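PDB 2QPQ: protein Bug27 from Bordetella pertussis, which probably binds a small solute in the periplasm, as a Venus-flytrap receptor of the Bug family related to tripartite tricarboxylate transporter receptors. Local coordinates for residues R27-G30 / N31-E35; A237-M240 / A241-Q244; A271-G274 / P275-Q279. All coordinates share one frame; numbering follows the deposited sequence.

All three contacts are local, each between adjoining pieces of chain, and come one after another along it: none nests in or crosses another, and none closes a long loop. Contact 1 comes first, in the last turns of helix 21-35, which bridges parallel strands 10-14 and 41-45. Contact 2 lies where the chain leaves strand 227-235 and starts helix 240-254; contact 3 turns strand 269-273 into helix 275-296. Contacts 2 and 3 touch, with Met240 SD 3.6 Å from Pro275 CB, which joins the beginnings of the two helices. Contact 1 stays about 9 Å from contact 3 at the nearest atoms, but its Ile29 packs on helix 240-254, the helix that contact 2 begins.

Contact 1 (R27-G30 / N31-E35); sequences RLIG and NYLTE
Tyr32 lies one helical turn after Leu28 and leans back along it. Its CB sits 4.1 Å from Leu28 O, the oxygen that also takes a weak backbone bond from Tyr32 N. With CG beside the backbone N (chi1 -65°), the ring is carried back toward the preceding turn. CD2 then comes to 3.1 Å from Leu28 O, an oblique approach, and the next atom, CE2, meets Leu28 CD1 at 3.6 Å. That methyl lies in the ring plane, so it touches an edge, while Asn31 OD1 stands 3.6 Å above one face, over the centre of the ring. Beyond these atoms the tyrosine side chain lies among Asp258 and Val259 of helix 257-266 and Arg256 just before it. Leu28 supplies its methyl because its CG is anti to the backbone N (chi1 -179°), the branch then turning toward the tyrosine.

One turn apart, Ile29 and Leu33 lie side by side, pointing the same way, Ile29 CG2 meeting Leu33 CD2 at 3.6 Å. At Gly30 the carbonyl oxygen is gripped twice, by Thr34 N and by Thr34 OG1, each at 2.9 Å and from opposite faces of the carbonyl plane. The hydroxyl donates here and also bonds Ala41 N, which links the end of the helix to the start of strand 41-45.

Leu28 packs on Val259 too; Tyr32 reaches both later helices, also touching Val253 of helix 240-254, where Ile29 packs on Ile250 and Met254, and Leu33 on Val253. Helix 21-35 thus lies against two helices while linking parallel strands 10-14 and 41-45 in a beta-alpha-beta unit.

Contact 2 (A237-M240 / A241-Q244); sequences ATPM and AVRQ
Met240 and Arg243 meet with the thioether methyl laid over one face of the guanidinium: Met240 CE is 3.3 Å from Arg243 NH1 and lies above the plane, displaced toward the rim. Two bends put it there, at chi2 (57°) and chi3 (79°) of Met240. A water occupies the guanidinium edge instead, in plane, accepting from Arg243 NH1 at 3.0 Å and donating to Thr238 O at 2.7 Å. Met240 and Gln244 cross obliquely, Gln244 NE2 3.6 Å from Met240 CG. This is the N-terminal turn of helix 240-254, with Pro239 at the N-cap: Arg243 N bonds Pro239 O at 3.0 Å, the donor lying in the carbonyl plane and the N-H nearly straight at 171°, and Gln244 N bonds Met240 O one residue on. Just before the cap, Thr238 stands at about a right angle to Val242, and their methyls press closer than usual, Thr238 CG2 to Val242 CG1 at 3.4 Å. Thr238 OG1, by contrast, bonds Pro235 O. Pro239 and Val242 lie alongside, Pro239 CD 4.0 Å from Val242 CG2. Beyond the turn, Arg243 NE bonds Ala95 O, and both Met240 and Arg243 pack on Pro275 of helix 275-296.

Contact 3 (A271-G274 / P275-Q279); sequences ASDG and PEVFQ
A strand-to-helix junction is the setting: strand 269-273 ends at Asp273, Gly274 takes the N-cap position, and helix 275-296 starts at Pro275, with Asp273 reaching over to Val277 and Gly274 to Phe278. The evidence for the first turn is the bond from Phe278 N to Gly274 O, 2.8 Å long with an N-H...O angle of 162°, the donor sitting nearly on the line of the C=O. Gln279 N follows in the same pattern, bonding Pro275 O at 2.9 Å. Pro275 has no N-H to offer, which suits the first helical position, where an amide would find no carbonyl earlier in the helix to bond.

Asp273 meets Val277 chiefly through its CB, which lies 3.8 Å from Val277 CG1, the carboxylate lying slightly farther from that methyl, with Asp273 CG at 4.1 Å. Val277 presents this branch because CG1 is anti to its backbone N (chi1 171°), on the side facing the strand. The carboxylate has its polar partner in the neighbouring strand, OD2 accepting from Asn98 ND2 of strand 93-109. Phe278 touches with its base, CB standing 3.2 Å from Gly274 O and 4.0 Å from Asp273 O, and its ring heads off to meet Trp229 edge-to-face.

Pro275 also packs on Tyr247 of helix 240-254, and the Gln279 amide is held at both ends, NE2 donating to Glu283 OE2 and OE1 accepting from Ala95 N. Backbone bonds join Ala271 to Val99 and Asp273 to Asn98. A strand paired antiparallel with 93-109 that passes, with glycine at the N-cap and proline at the first helical position, into a long C-terminal helix is thus how this alpha/beta Venus-flytrap protein begins its last helix.

Contact 1 (R27-G30 / N31-E35)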
loop_
_atom_site.group_PDB
_atom_site.type_symbol
_atom_site.label_atom_id
_atom_site.label_comp_id
_atom_site.label_asym_id
_atom_site.label_seq_id
_atom_site.Cartn_x
_atom_site.Cartn_y
_atom_site.Cartn_z
ATOM N N ARG A 27 6.741 3.095 -12.903
ATOM C CA ARG A 27 7.302 2.797 -14.227
ATOM C C ARG A 27 6.257 2.954 -15.345
ATOM O O ARG A 27 6.610 3.408 -16.458
ATOM C CB ARG A 27 7.959 1.389 -14.232
ATOM C CG ARG A 27 9.179 1.382 -13.347
ATOM C CD ARG A 27 9.909 0.074 -13.302
ATOM N NE ARG A 27 11.067 0.203 -12.399
ATOM C CZ ARG A 27 12.246 0.705 -12.741
ATOM N NH1 ARG A 27 12.457 1.129 -13.999
ATOM N NH2 ARG A 27 13.221 0.767 -11.834
ATOM N N LEU A 28 4.990 2.636 -15.034
ATOM C CA LEU A 28 3.881 2.816 -15.987
ATOM C C LEU A 28 3.698 4.325 -16.268
ATOM O O LEU A 28 3.657 4.756 -17.443
ATOM C CB LEU A 28 2.595 2.142 -15.478
ATOM C CG LEU A 28 1.244 2.117 -16.234
ATOM C CD1 LEU A 28 1.361 1.329 -17.521
ATOM C CD2 LEU A 28 0.162 1.498 -15.386
ATOM N N ILE A 29 3.595 5.114 -15.199
ATOM C CA ILE A 29 3.544 6.581 -15.307
ATOM C C ILE A 29 4.744 7.136 -16.072
ATOM O O ILE A 29 4.579 7.922 -17.018
ATOM C CB ILE A 29 3.405 7.282 -13.896
ATOM C CG1 ILE A 29 2.050 6.990 -13.266
ATOM C CG2 ILE A 29 3.564 8.829 -13.987
ATOM C CD1 ILE A 29 2.065 7.178 -11.717
ATOM N N GLY A 30 5.943 6.706 -15.693
ATOM C CA GLY A 30 7.179 7.238 -16.248
ATOM C C GLY A 30 7.281 7.064 -17.757
ATOM O O GLY A 30 7.729 7.975 -18.460
ATOM N N ASN A 31 6.862 5.878 -18.212
ATOM C CA ASN A 31 6.709 5.486 -19.611
ATOM C C ASN A 31 5.852 6.431 -20.450
ATOM O O ASN A 31 6.269 6.853 -21.511
ATOM C CB ASN A 31 6.161 4.040 -19.705
ATOM C CG ASN A 31 5.981 3.550 -21.174
ATOM O OD1 ASN A 31 4.844 3.327 -21.654
ATOM N ND2 ASN A 31 7.109 3.379 -21.884
ATOM N N TYR A 32 4.641 6.711 -20.001
ATOM C CA TYR A 32 3.726 7.589 -20.725
ATOM C C TYR A 32 3.999 9.083 -20.527
ATOM O O TYR A 32 3.657 9.892 -21.382
ATOM C CB TYR A 32 2.289 7.272 -20.361
ATOM C CG TYR A 32 1.864 5.901 -20.808
ATOM C CD1 TYR A 32 1.656 5.624 -22.149
ATOM C CD2 TYR A 32 1.671 4.877 -19.881
ATOM C CE1 TYR A 32 1.278 4.356 -22.578
ATOM C CE2 TYR A 32 1.282 3.607 -20.292
ATOM C CZ TYR A 32 1.082 3.357 -21.650
ATOM O OH TYR A 32 0.706 2.095 -22.059
ATOM N N LEU A 33 4.600 9.432 -19.394
ATOM C CA LEU A 33 4.997 10.797 -19.088
ATOM C C LEU A 33 6.170 11.191 -19.982
ATOM O O LEU A 33 6.213 12.316 -20.455
ATOM C CB LEU A 33 5.399 10.907 -17.617
ATOM C CG LEU A 33 4.881 12.039 -16.737
ATOM C CD1 LEU A 33 3.380 12.283 -16.881
ATOM C CD2 LEU A 33 5.263 11.776 -15.263
ATOM N N THR A 34 7.114 10.264 -20.197
ATOM C CA THR A 34 8.235 10.472 -21.132
ATOM C C THR A 34 7.704 10.805 -22.538
ATOM O O THR A 34 8.153 11.761 -23.181
ATOM C CB THR A 34 9.182 9.243 -21.177
ATOM O OG1 THR A 34 9.883 9.125 -19.931
ATOM C CG2 THR A 34 10.204 9.357 -22.320
ATOM N N GLU A 35 6.746 9.997 -22.986
ATOM C CA GLU A 35 6.036 10.217 -24.246
ATOM C C GLU A 35 5.433 11.623 -24.316
ATOM O O GLU A 35 5.854 12.437 -25.143
ATOM C CB GLU A 35 4.950 9.155 -24.430
ATOM C CG GLU A 35 5.473 7.735 -24.601
ATOM C CD GLU A 35 4.375 6.745 -24.982
ATOM O OE1 GLU A 35 3.254 7.205 -25.340
ATOM O OE2 GLU A 35 4.637 5.507 -24.925
#

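Contact 2 (A237-M240 / A241-Q244)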
loop_
_atom_site.group_PDB
_atom_site.type_symbol
_atom_site.label_atom_id
_atom_site.label_comp_id
_atom_site.label_asym_id
_atom_site.label_seq_id
_atom_site.Cartn_x
_atom_site.Cartn_y
_atom_site.Cartn_z
ATOM N N ALA A 237 7.796 22.458 -0.223
ATOM C CA ALA A 237 7.666 23.865 -0.672
ATOM C C ALA A 237 7.246 24.019 -2.144
ATOM O O ALA A 237 7.156 25.139 -2.654
ATOM C CB ALA A 237 8.998 24.624 -0.438
ATOM N N THR A 238 6.993 22.916 -2.840
ATOM C CA THR A 238 6.692 22.990 -4.278
ATOM C C THR A 238 5.394 23.751 -4.453
ATOM O O THR A 238 4.388 23.366 -3.899
ATOM C CB THR A 238 6.513 21.577 -4.904
ATOM O OG1 THR A 238 7.678 20.794 -4.588
ATOM C CG2 THR A 238 6.404 21.710 -6.413
ATOM N N PRO A 239 5.414 24.853 -5.217
ATOM C CA PRO A 239 4.169 25.643 -5.349
ATOM C C PRO A 239 3.003 24.809 -5.906
ATOM O O PRO A 239 3.202 23.840 -6.644
ATOM C CB PRO A 239 4.543 26.724 -6.344
ATOM C CG PRO A 239 6.062 26.861 -6.166
ATOM C CD PRO A 239 6.539 25.438 -5.970
ATOM N N MET A 240 1.796 25.184 -5.528
ATOM C CA MET A 240 0.626 24.514 -6.020
ATOM C C MET A 240 0.568 24.529 -7.528
ATOM O O MET A 240 0.143 23.532 -8.119
ATOM C CB MET A 240 -0.647 25.135 -5.407
ATOM C CG MET A 240 -1.961 24.393 -5.773
ATOM S SD MET A 240 -1.972 22.629 -5.322
ATOM C CE MET A 240 -2.323 22.707 -3.573
ATOM N N ALA A 241 0.985 25.605 -8.186
ATOM C CA ALA A 241 0.923 25.614 -9.683
ATOM C C ALA A 241 1.748 24.475 -10.295
ATOM O O ALA A 241 1.372 23.878 -11.333
ATOM C CB ALA A 241 1.378 26.945 -10.264
ATOM N N VAL A 242 2.897 24.210 -9.688
ATOM C CA VAL A 242 3.747 23.086 -10.098
ATOM C C VAL A 242 3.066 21.733 -9.786
ATOM O O VAL A 242 3.001 20.836 -10.630
ATOM C CB VAL A 242 5.153 23.184 -9.424
ATOM C CG1 VAL A 242 6.015 21.971 -9.787
ATOM C CG2 VAL A 242 5.879 24.523 -9.823
ATOM N N ARG A 243 2.549 21.582 -8.571
ATOM C CA ARG A 243 1.798 20.359 -8.193
ATOM C C ARG A 243 0.631 20.085 -9.155
ATOM O O ARG A 243 0.367 18.932 -9.540
ATOM C CB ARG A 243 1.295 20.505 -6.756
ATOM C CG ARG A 243 2.453 20.510 -5.731
ATOM C CD ARG A 243 1.992 20.958 -4.375
ATOM N NE ARG A 243 1.038 20.019 -3.785
ATOM C CZ ARG A 243 0.315 20.274 -2.702
ATOM N NH1 ARG A 243 0.384 21.459 -2.075
ATOM N NH2 ARG A 243 -0.509 19.354 -2.254
ATOM N N GLN A 244 -0.047 21.154 -9.561
ATOM C CA GLN A 244 -1.201 21.044 -10.494
ATOM C C GLN A 244 -0.760 20.696 -11.899
ATOM O O GLN A 244 -1.391 19.883 -12.572
ATOM C CB GLN A 244 -2.049 22.324 -10.459
ATOM C CG GLN A 244 -2.901 22.305 -9.219
ATOM C CD GLN A 244 -3.658 23.587 -8.953
ATOM O OE1 GLN A 244 -3.411 24.640 -9.565
ATOM N NE2 GLN A 244 -4.575 23.507 -8.006
HETATM O O HOH W 1 2.117 23.821 -2.611
#

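Contact 3 (A271-G274 / P275-Q279)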
loop_
_atom_site.group_PDB
_atom_site.type_symbol
_atom_site.label_atom_id
_atom_site.label_comp_id
_atom_site.label_asym_id
_atom_site.label_seq_id
_atom_site.Cartn_x
_atom_site.Cartn_y
_atom_site.Cartn_z
ATOM N N ALA A 271 -7.567 5.688 -9.169
ATOM C CA ALA A 271 -7.911 6.860 -8.368
ATOM C C ALA A 271 -7.279 8.060 -9.066
ATOM O O ALA A 271 -6.474 7.881 -9.975
ATOM C CB ALA A 271 -7.377 6.725 -6.952
ATOM N N SER A 272 -7.675 9.270 -8.688
ATOM C CA SER A 272 -7.034 10.471 -9.246
ATOM C C SER A 272 -7.240 11.581 -8.265
ATOM O O SER A 272 -7.572 12.717 -8.645
ATOM C CB SER A 272 -7.661 10.878 -10.611
ATOM O OG SER A 272 -9.066 11.045 -10.388
ATOM N N ASP A 273 -7.053 11.273 -6.983
ATOM C CA ASP A 273 -7.209 12.303 -5.965
ATOM C C ASP A 273 -6.088 13.294 -6.165
ATOM O O ASP A 273 -4.919 12.909 -6.358
ATOM C CB ASP A 273 -7.152 11.683 -4.571
ATOM C CG ASP A 273 -8.088 10.506 -4.435
ATOM O OD1 ASP A 273 -9.293 10.688 -4.674
ATOM O OD2 ASP A 273 -7.617 9.390 -4.182
ATOM N N GLY A 274 -6.445 14.574 -6.109
ATOM C CA GLY A 274 -5.489 15.648 -6.420
ATOM C C GLY A 274 -4.671 16.128 -5.237
ATOM O O GLY A 274 -4.744 15.548 -4.135
ATOM N N PRO A 275 -3.878 17.203 -5.451
ATOM C CA PRO A 275 -2.963 17.725 -4.439
ATOM C C PRO A 275 -3.587 17.886 -3.046
ATOM O O PRO A 275 -3.092 17.290 -2.062
ATOM C CB PRO A 275 -2.503 19.051 -5.056
ATOM C CG PRO A 275 -2.480 18.720 -6.555
ATOM C CD PRO A 275 -3.746 17.947 -6.734
ATOM N N GLU A 276 -4.694 18.602 -2.971
ATOM C CA GLU A 276 -5.363 18.855 -1.698
ATOM C C GLU A 276 -5.934 17.603 -1.040
ATOM O O GLU A 276 -5.680 17.352 0.166
ATOM C CB GLU A 276 -6.445 19.930 -1.870
ATOM C CG GLU A 276 -7.185 20.278 -0.581
ATOM C CD GLU A 276 -7.974 21.572 -0.653
ATOM O OE1 GLU A 276 -8.138 22.143 -1.772
ATOM O OE2 GLU A 276 -8.429 22.024 0.439
ATOM N N VAL A 277 -6.692 16.821 -1.804
ATOM C CA VAL A 277 -7.329 15.636 -1.255
ATOM C C VAL A 277 -6.250 14.626 -0.804
ATOM O O VAL A 277 -6.332 14.032 0.322
ATOM C CB VAL A 277 -8.255 14.940 -2.275
ATOM C CG1 VAL A 277 -8.714 13.566 -1.715
ATOM C CG2 VAL A 277 -9.478 15.843 -2.593
ATOM N N PHE A 278 -5.245 14.434 -1.661
ATOM C CA PHE A 278 -4.252 13.412 -1.375
ATOM C C PHE A 278 -3.432 13.854 -0.141
ATOM O O PHE A 278 -3.120 13.036 0.737
ATOM C CB PHE A 278 -3.366 13.105 -2.633
ATOM C CG PHE A 278 -2.372 11.959 -2.443
ATOM C CD1 PHE A 278 -2.654 10.898 -1.556
ATOM C CD2 PHE A 278 -1.203 11.909 -3.185
ATOM C CE1 PHE A 278 -1.763 9.845 -1.398
ATOM C CE2 PHE A 278 -0.297 10.849 -3.029
ATOM C CZ PHE A 278 -0.588 9.817 -2.120
ATOM N N GLN A 279 -3.077 15.133 -0.082
ATOM C CA GLN A 279 -2.365 15.666 1.084
ATOM C C GLN A 279 -3.129 15.415 2.369
ATOM O O GLN A 279 -2.546 15.011 3.394
ATOM C CB GLN A 279 -2.059 17.174 0.960
ATOM C CG GLN A 279 -1.197 17.735 2.134
ATOM C CD GLN A 279 0.183 17.117 2.151
ATOM O OE1 GLN A 279 0.726 16.827 1.101
ATOM N NE2 GLN A 279 0.733 16.865 3.329
#